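Local coordinates for protein alpha-galactosidase (Lactobacillus brevis, PDB 3MI6) that probably hydrolyses terminal, non-reducing alpha-D-galactose residues of alpha-galactosides such as galactose oligosaccharides and galactomannans, as a family 36 glycoside hydrolase, at residues L117-S122 and V508-A513; R640-F645 and T680-K685; N650-Q655 and A667-L672. All blocks are in the same frame, centred on the assembly; numbering follows the deposited sequence.

Interaction 1 of 3, residues L117-S122 and V508-A513; sequences LANLPS and VYQLYA
Pro121 sets CD over one face of the Tyr509 ring, the two side chains crossing at about a right angle. This CD stands 3.4 Å from the centroid of the Tyr509 ring and 20° off the normal, a CH-pi contact shifted toward CD2 and CE2; Pro121 CG continues toward the hydroxyl end, 3.5 Å from Tyr509 CZ. Beside it, Leu120 CD2 comes in obliquely, 3.8 Å from Tyr509 CE2. On Tyr509, chi1 of -65° sets CG beside the backbone N; the ring beyond it meets the loop between strands 103-112 and 132-140. Pro121 also rests on Val253 and Tyr540, and the Tyr509 hydroxyl is hydrogen-bonded to Ser255 OG, so this side is closely filled. Within the loop, Leu117 N donates to Ser122 OG over 2.8 Å, a nearly straight bond.

The other side is looser. Asn119 is exposed and Gln510 partly so; their amide nitrogens, Asn119 ND2 and Gln510 NE2, stay 4.1 Å apart with the amide planes 79° from parallel. Polar ends suit this margin, where solvent can reach them.

The contact joins the N-terminal beta domain to the catalytic barrel. With no hydrogen bond between these two segments, it rests on dispersion and the CH-pi term: a proline whose CD, bonded to nitrogen, probably carries somewhat polarised C-H bonds suits an electron-rich tyrosine face.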
loop_
_atom_site.group_PDB
_atom_site.type_symbol
_atom_site.label_atom_id
_atom_site.label_comp_id
_atom_site.label_asym_id
_atom_site.label_seq_id
_atom_site.Cartn_x
_atom_site.Cartn_y
_atom_site.Cartn_z
ATOM N N LEU D 117 9.280 -21.135 -39.352
ATOM C CA LEU D 117 8.082 -20.848 -40.112
ATOM C C LEU D 117 8.512 -20.342 -41.487
ATOM O O LEU D 117 9.618 -19.827 -41.656
ATOM C CB LEU D 117 7.222 -19.820 -39.395
ATOM C CG LEU D 117 6.558 -20.338 -38.126
ATOM C CD1 LEU D 117 5.786 -19.227 -37.385
ATOM C CD2 LEU D 117 5.663 -21.517 -38.455
ATOM N N ALA D 118 7.648 -20.498 -42.474
ATOM C CA ALA D 118 8.048 -20.225 -43.831
ATOM C C ALA D 118 8.457 -18.771 -43.990
ATOM O O ALA D 118 9.573 -18.488 -44.429
ATOM C CB ALA D 118 6.939 -20.595 -44.810
ATOM N N ASN D 119 7.569 -17.847 -43.632
ATOM C CA ASN D 119 7.827 -16.439 -43.928
ATOM C C ASN D 119 7.981 -15.502 -42.732
ATOM O O ASN D 119 8.162 -14.302 -42.923
ATOM C CB ASN D 119 6.754 -15.889 -44.852
ATOM C CG ASN D 119 6.647 -16.670 -46.125
ATOM O OD1 ASN D 119 5.584 -17.214 -46.446
ATOM N ND2 ASN D 119 7.761 -16.751 -46.862
ATOM N N LEU D 120 7.903 -16.049 -41.520
ATOM C CA LEU D 120 7.990 -15.256 -40.305
ATOM C C LEU D 120 9.217 -15.637 -39.491
ATOM O O LEU D 120 9.617 -16.798 -39.479
ATOM C CB LEU D 120 6.752 -15.494 -39.441
ATOM C CG LEU D 120 5.450 -14.799 -39.800
ATOM C CD1 LEU D 120 4.286 -15.432 -39.051
ATOM C CD2 LEU D 120 5.570 -13.320 -39.495
ATOM N N PRO D 121 9.805 -14.663 -38.790
ATOM C CA PRO D 121 10.836 -14.965 -37.790
ATOM C C PRO D 121 10.235 -15.932 -36.790
ATOM O O PRO D 121 9.050 -15.808 -36.482
ATOM C CB PRO D 121 11.080 -13.619 -37.110
ATOM C CG PRO D 121 9.862 -12.778 -37.449
ATOM C CD PRO D 121 9.383 -13.255 -38.771
ATOM N N SER D 122 11.010 -16.886 -36.298
ATOM C CA SER D 122 10.425 -17.955 -35.502
ATOM C C SER D 122 11.468 -18.816 -34.822
ATOM O O SER D 122 12.671 -18.591 -34.952
ATOM C CB SER D 122 9.534 -18.836 -36.381
ATOM O OG SER D 122 10.265 -19.341 -37.490
ATOM N N VAL D 508 8.837 -6.179 -44.453
ATOM C CA VAL D 508 10.079 -5.904 -43.762
ATOM C C VAL D 508 10.791 -7.237 -43.579
ATOM O O VAL D 508 11.963 -7.358 -43.922
ATOM C CB VAL D 508 9.859 -5.117 -42.421
ATOM C CG1 VAL D 508 11.079 -5.205 -41.471
ATOM C CG2 VAL D 508 9.544 -3.672 -42.711
ATOM N N TYR D 509 10.094 -8.259 -43.100
ATOM C CA TYR D 509 10.762 -9.547 -42.943
ATOM C C TYR D 509 11.318 -10.043 -44.276
ATOM O O TYR D 509 12.464 -10.489 -44.357
ATOM C CB TYR D 509 9.849 -10.596 -42.320
ATOM C CG TYR D 509 9.450 -10.263 -40.913
ATOM C CD1 TYR D 509 10.302 -9.551 -40.088
ATOM C CD2 TYR D 509 8.230 -10.657 -40.408
ATOM C CE1 TYR D 509 9.959 -9.241 -38.796
ATOM C CE2 TYR D 509 7.867 -10.340 -39.107
ATOM C CZ TYR D 509 8.743 -9.628 -38.304
ATOM O OH TYR D 509 8.397 -9.312 -37.004
ATOM N N GLN D 510 10.509 -9.955 -45.323
ATOM C CA GLN D 510 10.980 -10.271 -46.668
ATOM C C GLN D 510 12.351 -9.642 -46.913
ATOM O O GLN D 510 13.285 -10.308 -47.354
ATOM C CB GLN D 510 9.976 -9.777 -47.725
ATOM C CG GLN D 510 8.921 -10.802 -48.155
ATOM C CD GLN D 510 9.553 -12.117 -48.583
ATOM O OE1 GLN D 510 10.120 -12.228 -49.693
ATOM N NE2 GLN D 510 9.479 -13.122 -47.698
ATOM N N LEU D 511 12.474 -8.355 -46.616
ATOM C CA LEU D 511 13.707 -7.644 -46.924
ATOM C C LEU D 511 14.868 -8.126 -46.061
ATOM O O LEU D 511 15.994 -8.265 -46.542
ATOM C CB LEU D 511 13.526 -6.141 -46.745
ATOM C CG LEU D 511 14.231 -5.247 -47.763
ATOM C CD1 LEU D 511 14.404 -3.874 -47.172
ATOM C CD2 LEU D 511 15.570 -5.807 -48.190
ATOM N N TYR D 512 14.599 -8.368 -44.786
ATOM C CA TYR D 512 15.641 -8.809 -43.879
ATOM C C TYR D 512 15.977 -10.223 -44.237
ATOM O O TYR D 512 17.113 -10.662 -44.083
ATOM C CB TYR D 512 15.144 -8.793 -42.434
ATOM C CG TYR D 512 15.562 -7.603 -41.611
ATOM C CD1 TYR D 512 14.644 -6.635 -41.246
ATOM C CD2 TYR D 512 16.873 -7.463 -41.180
ATOM C CE1 TYR D 512 15.022 -5.546 -40.484
ATOM C CE2 TYR D 512 17.266 -6.389 -40.421
ATOM C CZ TYR D 512 16.339 -5.430 -40.069
ATOM O OH TYR D 512 16.735 -4.348 -39.302
ATOM N N ALA D 513 14.974 -10.960 -44.689
ATOM C CA ALA D 513 15.179 -12.366 -44.973
ATOM C C ALA D 513 16.110 -12.520 -46.166
ATOM O O ALA D 513 17.003 -13.359 -46.159
ATOM C CB ALA D 513 13.853 -13.068 -45.210
#

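Interaction 2 of 3, residues R640-F645 and T680-K685; sequences RIDSPF and TRFYFK
Ile641 and Lys685 bring the two backbones nearest, yet their CA atoms remain 7.6 Å apart and no direct hydrogen bond joins the segments; on the 640-645 side, Ile641 and Asp642 both face Ser653 in a classic beta bulge at the end of strand 637-640. Side chains fill the gap. Ile641 extends CD1 (chi2 169°) to 3.6 Å from Phe682 CZ, the two side chains crossing at about a right angle, while its CG1 lies 3.7 Å from Lys685 CG. The branched isoleucine thus meets an aromatic ring and the aliphatic part of a lysine, whose bent chain takes NZ to a salt bridge with Glu243. Phe682 in turn sets CE2 over the centre of the Phe684 ring, 3.6 Å above its plane, and also meets Phe732.

A water spans the polar side, donating to Asp642 OD2 over 3.0 Å and accepting from Tyr683 N over 3.0 Å. Asp642 OD2 is also hydrogen-bonded to Ser653 OG, so two groups hold this carboxylate oxygen.

The bulge loop is therefore tied to the end of strand 680-682 in the C-terminal domain by apolar contact and one bridging water, an acidic side chain suiting the acceptor role that the water-mediated link needs.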
loop_
_atom_site.group_PDB
_atom_site.type_symbol
_atom_site.label_atom_id
_atom_site.label_comp_id
_atom_site.label_asym_id
_atom_site.label_seq_id
_atom_site.Cartn_x
_atom_site.Cartn_y
_atom_site.Cartn_z
ATOM N N ARG D 640 19.864 -8.951 -11.958
ATOM C CA ARG D 640 19.493 -7.662 -11.395
ATOM C C ARG D 640 19.550 -7.770 -9.880
ATOM O O ARG D 640 19.155 -8.781 -9.312
ATOM C CB ARG D 640 18.070 -7.273 -11.804
ATOM C CG ARG D 640 17.888 -6.880 -13.265
ATOM C CD ARG D 640 16.401 -6.814 -13.613
ATOM N NE ARG D 640 15.762 -8.110 -13.430
ATOM C CZ ARG D 640 15.555 -8.997 -14.408
ATOM N NH1 ARG D 640 15.935 -8.713 -15.656
ATOM N NH2 ARG D 640 14.955 -10.165 -14.146
ATOM N N ILE D 641 20.024 -6.721 -9.221
ATOM C CA ILE D 641 20.110 -6.726 -7.776
ATOM C C ILE D 641 19.223 -5.596 -7.226
ATOM O O ILE D 641 18.031 -5.808 -6.975
ATOM C CB ILE D 641 21.620 -6.654 -7.320
ATOM C CG1 ILE D 641 22.351 -7.934 -7.736
ATOM C CG2 ILE D 641 21.781 -6.447 -5.813
ATOM C CD1 ILE D 641 23.844 -7.872 -7.587
ATOM N N ASP D 642 19.801 -4.405 -7.062
ATOM C CA ASP D 642 19.076 -3.215 -6.615
ATOM C C ASP D 642 18.347 -2.547 -7.789
ATOM O O ASP D 642 18.951 -2.306 -8.844
ATOM C CB ASP D 642 20.054 -2.215 -5.971
ATOM C CG ASP D 642 20.751 -2.789 -4.733
ATOM O OD1 ASP D 642 20.050 -2.933 -3.698
ATOM O OD2 ASP D 642 21.988 -3.083 -4.785
ATOM N N SER D 643 17.067 -2.228 -7.598
ATOM C CA SER D 643 16.217 -1.747 -8.693
ATOM C C SER D 643 15.783 -0.295 -8.587
ATOM O O SER D 643 15.244 0.107 -7.565
ATOM C CB SER D 643 14.959 -2.592 -8.775
ATOM O OG SER D 643 14.070 -2.041 -9.722
ATOM N N PRO D 644 15.979 0.489 -9.660
ATOM C CA PRO D 644 15.554 1.891 -9.695
ATOM C C PRO D 644 14.040 1.993 -9.749
ATOM O O PRO D 644 13.501 3.103 -9.743
ATOM C CB PRO D 644 16.106 2.376 -11.027
ATOM C CG PRO D 644 16.058 1.183 -11.863
ATOM C CD PRO D 644 16.473 0.053 -10.973
ATOM N N PHE D 645 13.362 0.847 -9.804
ATOM C CA PHE D 645 11.906 0.825 -9.870
ATOM C C PHE D 645 11.259 0.420 -8.551
ATOM O O PHE D 645 10.031 0.324 -8.470
ATOM C CB PHE D 645 11.438 -0.103 -10.987
ATOM C CG PHE D 645 11.930 0.290 -12.340
ATOM C CD1 PHE D 645 11.465 1.440 -12.957
ATOM C CD2 PHE D 645 12.854 -0.497 -13.016
ATOM C CE1 PHE D 645 11.923 1.798 -14.239
ATOM C CE2 PHE D 645 13.317 -0.140 -14.306
ATOM C CZ PHE D 645 12.856 0.999 -14.907
ATOM N N THR D 680 27.449 1.146 3.334
ATOM C CA THR D 680 26.988 0.429 2.168
ATOM C C THR D 680 27.325 -1.044 2.294
ATOM O O THR D 680 28.469 -1.411 2.556
ATOM C CB THR D 680 27.641 0.952 0.872
ATOM O OG1 THR D 680 27.238 2.305 0.636
ATOM C CG2 THR D 680 27.228 0.074 -0.315
ATOM N N ARG D 681 26.321 -1.889 2.113
ATOM C CA ARG D 681 26.601 -3.295 1.900
ATOM C C ARG D 681 26.022 -3.781 0.583
ATOM O O ARG D 681 24.807 -3.785 0.387
ATOM C CB ARG D 681 26.112 -4.176 3.045
ATOM C CG ARG D 681 26.734 -5.556 2.950
ATOM C CD ARG D 681 26.774 -6.270 4.252
ATOM N NE ARG D 681 27.235 -5.439 5.345
ATOM C CZ ARG D 681 27.241 -5.858 6.600
ATOM N NH1 ARG D 681 26.816 -7.093 6.877
ATOM N NH2 ARG D 681 27.660 -5.055 7.571
ATOM N N PHE D 682 26.918 -4.188 -0.309
ATOM C CA PHE D 682 26.541 -4.784 -1.578
ATOM C C PHE D 682 26.398 -6.313 -1.498
ATOM O O PHE D 682 27.316 -6.990 -1.064
ATOM C CB PHE D 682 27.582 -4.419 -2.629
ATOM C CG PHE D 682 27.223 -4.895 -3.990
ATOM C CD1 PHE D 682 26.082 -4.419 -4.615
ATOM C CD2 PHE D 682 28.004 -5.822 -4.639
ATOM C CE1 PHE D 682 25.731 -4.855 -5.867
ATOM C CE2 PHE D 682 27.655 -6.268 -5.888
ATOM C CZ PHE D 682 26.513 -5.785 -6.507
ATOM N N TYR D 683 25.262 -6.861 -1.915
ATOM C CA TYR D 683 25.081 -8.319 -1.867
ATOM C C TYR D 683 25.203 -9.009 -3.232
ATOM O O TYR D 683 24.233 -9.051 -3.999
ATOM C CB TYR D 683 23.717 -8.690 -1.278
ATOM C CG TYR D 683 23.533 -8.327 0.154
ATOM C CD1 TYR D 683 23.070 -7.066 0.513
ATOM C CD2 TYR D 683 23.804 -9.250 1.175
ATOM C CE1 TYR D 683 22.892 -6.727 1.852
ATOM C CE2 TYR D 683 23.626 -8.919 2.516
ATOM C CZ TYR D 683 23.173 -7.659 2.840
ATOM O OH TYR D 683 22.985 -7.317 4.147
ATOM N N PHE D 684 26.362 -9.577 -3.538
ATOM C CA PHE D 684 26.500 -10.322 -4.792
ATOM C C PHE D 684 25.454 -11.443 -4.902
ATOM O O PHE D 684 24.992 -11.992 -3.887
ATOM C CB PHE D 684 27.911 -10.898 -4.929
ATOM C CG PHE D 684 28.989 -9.853 -4.980
ATOM C CD1 PHE D 684 29.423 -9.227 -3.821
ATOM C CD2 PHE D 684 29.579 -9.497 -6.186
ATOM C CE1 PHE D 684 30.417 -8.270 -3.861
ATOM C CE2 PHE D 684 30.565 -8.530 -6.229
ATOM C CZ PHE D 684 30.981 -7.913 -5.073
ATOM N N LYS D 685 25.068 -11.756 -6.139
ATOM C CA LYS D 685 24.275 -12.945 -6.432
ATOM C C LYS D 685 25.004 -13.802 -7.477
ATOM O O LYS D 685 25.964 -13.360 -8.119
ATOM C CB LYS D 685 22.882 -12.576 -6.959
ATOM C CG LYS D 685 22.247 -11.334 -6.361
ATOM C CD LYS D 685 21.973 -11.483 -4.893
ATOM C CE LYS D 685 20.523 -11.246 -4.583
ATOM N NZ LYS D 685 20.396 -10.259 -3.483
HETATM O O HOH W 1 23.005 -5.161 -2.934
#

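Interaction 3 of 3, residues N650-Q655 and A667-L672; sequences NVTSWQ and ARYQLL
Tyr669 N donates to Thr652 O over 2.8 Å in a nearly straight bond, 171° at the hydrogen, and Thr652 N returns the bond to Tyr669 O at 3.0 Å. This hydrogen-bonded pair sits within the antiparallel beta hairpin of strands 651-657 and 663-670. Trp654 and Ala667 form the next such pair, and beyond the strand Leu671 N still donates to Asn650 O, extending the ladder. The hairpin belongs to the antiparallel sheet of the C-terminal domain, with strand 637-640 alongside one arm and strand 728-736 alongside the other.

One face of the hairpin carries Thr652, Trp654, Ala667 and Tyr669. Here Tyr669 turns its ring edge toward the six-membered ring of Trp654 in an offset edge-to-face pair, centroids 4.9 Å apart and planes at 67°. The Tyr669 hydroxyl finds its polar partner in Ala595 O, while its overlap with the tryptophan rim is doubtful in detail. Small Ala667 fits beside the large indole, its CB 3.9 Å from Trp654 CZ3. Thr652 and Tyr669 also pack on Leu557 of helix 553-566, the threonine compact enough to fit between that helix and the sheet on this side, turned to the barrel domain.

Val651, Ser653, Arg668 and Gln670 occupy the other face. Arg668 is extended, CG anti to the backbone N (chi1 -175°), and its guanidinium reaches Gln730 OE1 through NH1. Val651 covers one face of that guanidinium with a methyl, CG1 lying 3.7 Å from Arg668 NE.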
loop_
_atom_site.group_PDB
_atom_site.type_symbol
_atom_site.label_atom_id
_atom_site.label_comp_id
_atom_site.label_asym_id
_atom_site.label_seq_id
_atom_site.Cartn_x
_atom_site.Cartn_y
_atom_site.Cartn_z
ATOM N N ASN D 650 17.135 5.260 -5.966
ATOM C CA ASN D 650 18.391 5.995 -5.991
ATOM C C ASN D 650 19.563 5.094 -6.388
ATOM O O ASN D 650 20.540 5.543 -7.004
ATOM C CB ASN D 650 18.652 6.664 -4.644
ATOM C CG ASN D 650 19.642 7.812 -4.745
ATOM O OD1 ASN D 650 20.568 7.920 -3.931
ATOM N ND2 ASN D 650 19.452 8.679 -5.738
ATOM N N VAL D 651 19.450 3.811 -6.070
ATOM C CA VAL D 651 20.536 2.881 -6.350
ATOM C C VAL D 651 20.117 1.772 -7.320
ATOM O O VAL D 651 19.124 1.077 -7.079
ATOM C CB VAL D 651 21.097 2.273 -5.032
ATOM C CG1 VAL D 651 22.246 1.338 -5.324
ATOM C CG2 VAL D 651 21.533 3.387 -4.114
ATOM N N THR D 652 20.870 1.627 -8.414
ATOM C CA THR D 652 20.666 0.543 -9.370
ATOM C C THR D 652 21.905 -0.307 -9.362
ATOM O O THR D 652 23.001 0.227 -9.423
ATOM C CB THR D 652 20.506 1.068 -10.821
ATOM O OG1 THR D 652 19.236 1.701 -10.974
ATOM C CG2 THR D 652 20.597 -0.069 -11.835
ATOM N N SER D 653 21.759 -1.626 -9.308
ATOM C CA SER D 653 22.942 -2.462 -9.393
ATOM C C SER D 653 22.681 -3.776 -10.070
ATOM O O SER D 653 21.593 -4.338 -9.966
ATOM C CB SER D 653 23.533 -2.707 -8.009
ATOM O OG SER D 653 22.712 -3.579 -7.259
ATOM N N TRP D 654 23.694 -4.269 -10.769
ATOM C CA TRP D 654 23.616 -5.604 -11.327
ATOM C C TRP D 654 24.934 -6.340 -11.533
ATOM O O TRP D 654 26.020 -5.820 -11.226
ATOM C CB TRP D 654 22.767 -5.669 -12.604
ATOM C CG TRP D 654 22.568 -4.463 -13.496
ATOM C CD1 TRP D 654 21.349 -3.908 -13.892
ATOM C CD2 TRP D 654 23.568 -3.716 -14.168
ATOM N NE1 TRP D 654 21.550 -2.848 -14.769
ATOM C CE2 TRP D 654 22.902 -2.708 -14.947
ATOM C CE3 TRP D 654 24.946 -3.779 -14.186
ATOM C CZ2 TRP D 654 23.589 -1.800 -15.721
ATOM C CZ3 TRP D 654 25.615 -2.886 -14.943
ATOM C CH2 TRP D 654 24.946 -1.908 -15.715
ATOM N N GLN D 655 24.821 -7.561 -12.057
ATOM C CA GLN D 655 25.956 -8.463 -12.112
ATOM C C GLN D 655 25.895 -9.399 -13.324
ATOM O O GLN D 655 24.840 -9.942 -13.642
ATOM C CB GLN D 655 25.977 -9.295 -10.826
ATOM C CG GLN D 655 27.327 -9.878 -10.463
ATOM C CD GLN D 655 27.286 -10.729 -9.194
ATOM O OE1 GLN D 655 28.098 -11.641 -9.008
ATOM N NE2 GLN D 655 26.332 -10.438 -8.327
ATOM N N ALA D 667 28.152 -4.124 -10.540
ATOM C CA ALA D 667 28.227 -2.681 -10.631
ATOM C C ALA D 667 27.112 -2.113 -9.810
ATOM O O ALA D 667 26.001 -2.613 -9.874
ATOM C CB ALA D 667 28.106 -2.235 -12.063
ATOM N N ARG D 668 27.430 -1.092 -9.017
ATOM C CA ARG D 668 26.449 -0.334 -8.259
ATOM C C ARG D 668 26.519 1.121 -8.720
ATOM O O ARG D 668 27.584 1.731 -8.732
ATOM C CB ARG D 668 26.769 -0.427 -6.781
ATOM C CG ARG D 668 25.790 0.208 -5.865
ATOM C CD ARG D 668 26.257 -0.023 -4.435
ATOM N NE ARG D 668 25.312 0.465 -3.436
ATOM C CZ ARG D 668 25.380 1.667 -2.865
ATOM N NH1 ARG D 668 26.350 2.509 -3.191
ATOM N NH2 ARG D 668 24.469 2.029 -1.974
ATOM N N TYR D 669 25.383 1.672 -9.117
ATOM C CA TYR D 669 25.300 3.061 -9.524
ATOM C C TYR D 669 24.379 3.786 -8.562
ATOM O O TYR D 669 23.274 3.335 -8.300
ATOM C CB TYR D 669 24.733 3.170 -10.950
ATOM C CG TYR D 669 25.328 2.187 -11.935
ATOM C CD1 TYR D 669 26.359 2.566 -12.763
ATOM C CD2 TYR D 669 24.872 0.875 -12.012
ATOM C CE1 TYR D 669 26.919 1.681 -13.646
ATOM C CE2 TYR D 669 25.424 -0.020 -12.895
ATOM C CZ TYR D 669 26.447 0.390 -13.715
ATOM O OH TYR D 669 27.029 -0.477 -14.623
ATOM N N GLN D 670 24.828 4.909 -8.023
ATOM C CA GLN D 670 23.947 5.725 -7.209
ATOM C C GLN D 670 23.709 7.008 -7.973
ATOM O O GLN D 670 24.662 7.605 -8.502
ATOM C CB GLN D 670 24.563 6.007 -5.848
ATOM C CG GLN D 670 23.635 6.714 -4.874
ATOM C CD GLN D 670 24.317 7.029 -3.529
ATOM O OE1 GLN D 670 25.345 7.727 -3.494
ATOM N NE2 GLN D 670 23.749 6.508 -2.424
ATOM N N LEU D 671 22.448 7.431 -8.056
ATOM C CA LEU D 671 22.153 8.636 -8.819
ATOM C C LEU D 671 22.508 9.922 -8.053
ATOM O O LEU D 671 23.192 10.807 -8.581
ATOM C CB LEU D 671 20.702 8.653 -9.278
ATOM C CG LEU D 671 20.266 7.517 -10.206
ATOM C CD1 LEU D 671 18.783 7.665 -10.558
ATOM C CD2 LEU D 671 21.113 7.475 -11.463
ATOM N N LEU D 672 22.057 10.018 -6.808
ATOM C CA LEU D 672 22.230 11.234 -6.040
ATOM C C LEU D 672 23.054 10.877 -4.828
ATOM O O LEU D 672 22.770 9.888 -4.158
ATOM C CB LEU D 672 20.862 11.756 -5.600
ATOM C CG LEU D 672 20.266 12.945 -6.369
ATOM C CD1 LEU D 672 20.679 12.956 -7.847
ATOM C CD2 LEU D 672 18.757 13.005 -6.208
#

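Interactions 2 and 3 are neighbours, their centres 7 Å apart, and they meet at Ser653, where the bulge ending the outermost strand 637-640 pairs with strand 651-657: Ile641 N lies 2.9 Å from Ser653 O, a probable hydrogen bond. Pro644 packs on Thr652 at the same junction. Interaction 1 is remote, about 22 Å from interaction 2 and 25 Å from interaction 3 between nearest atoms, on the opposite side of the chain's centre. It alone approaches the predicted substrate site: the side chain of Tyr509 is about 8 Å from that of Trp478, on which Tyr512 stacks. Interactions 2 and 3 lie in or beside the C-terminal sheet, away from the predicted substrate-binding and catalytic residues.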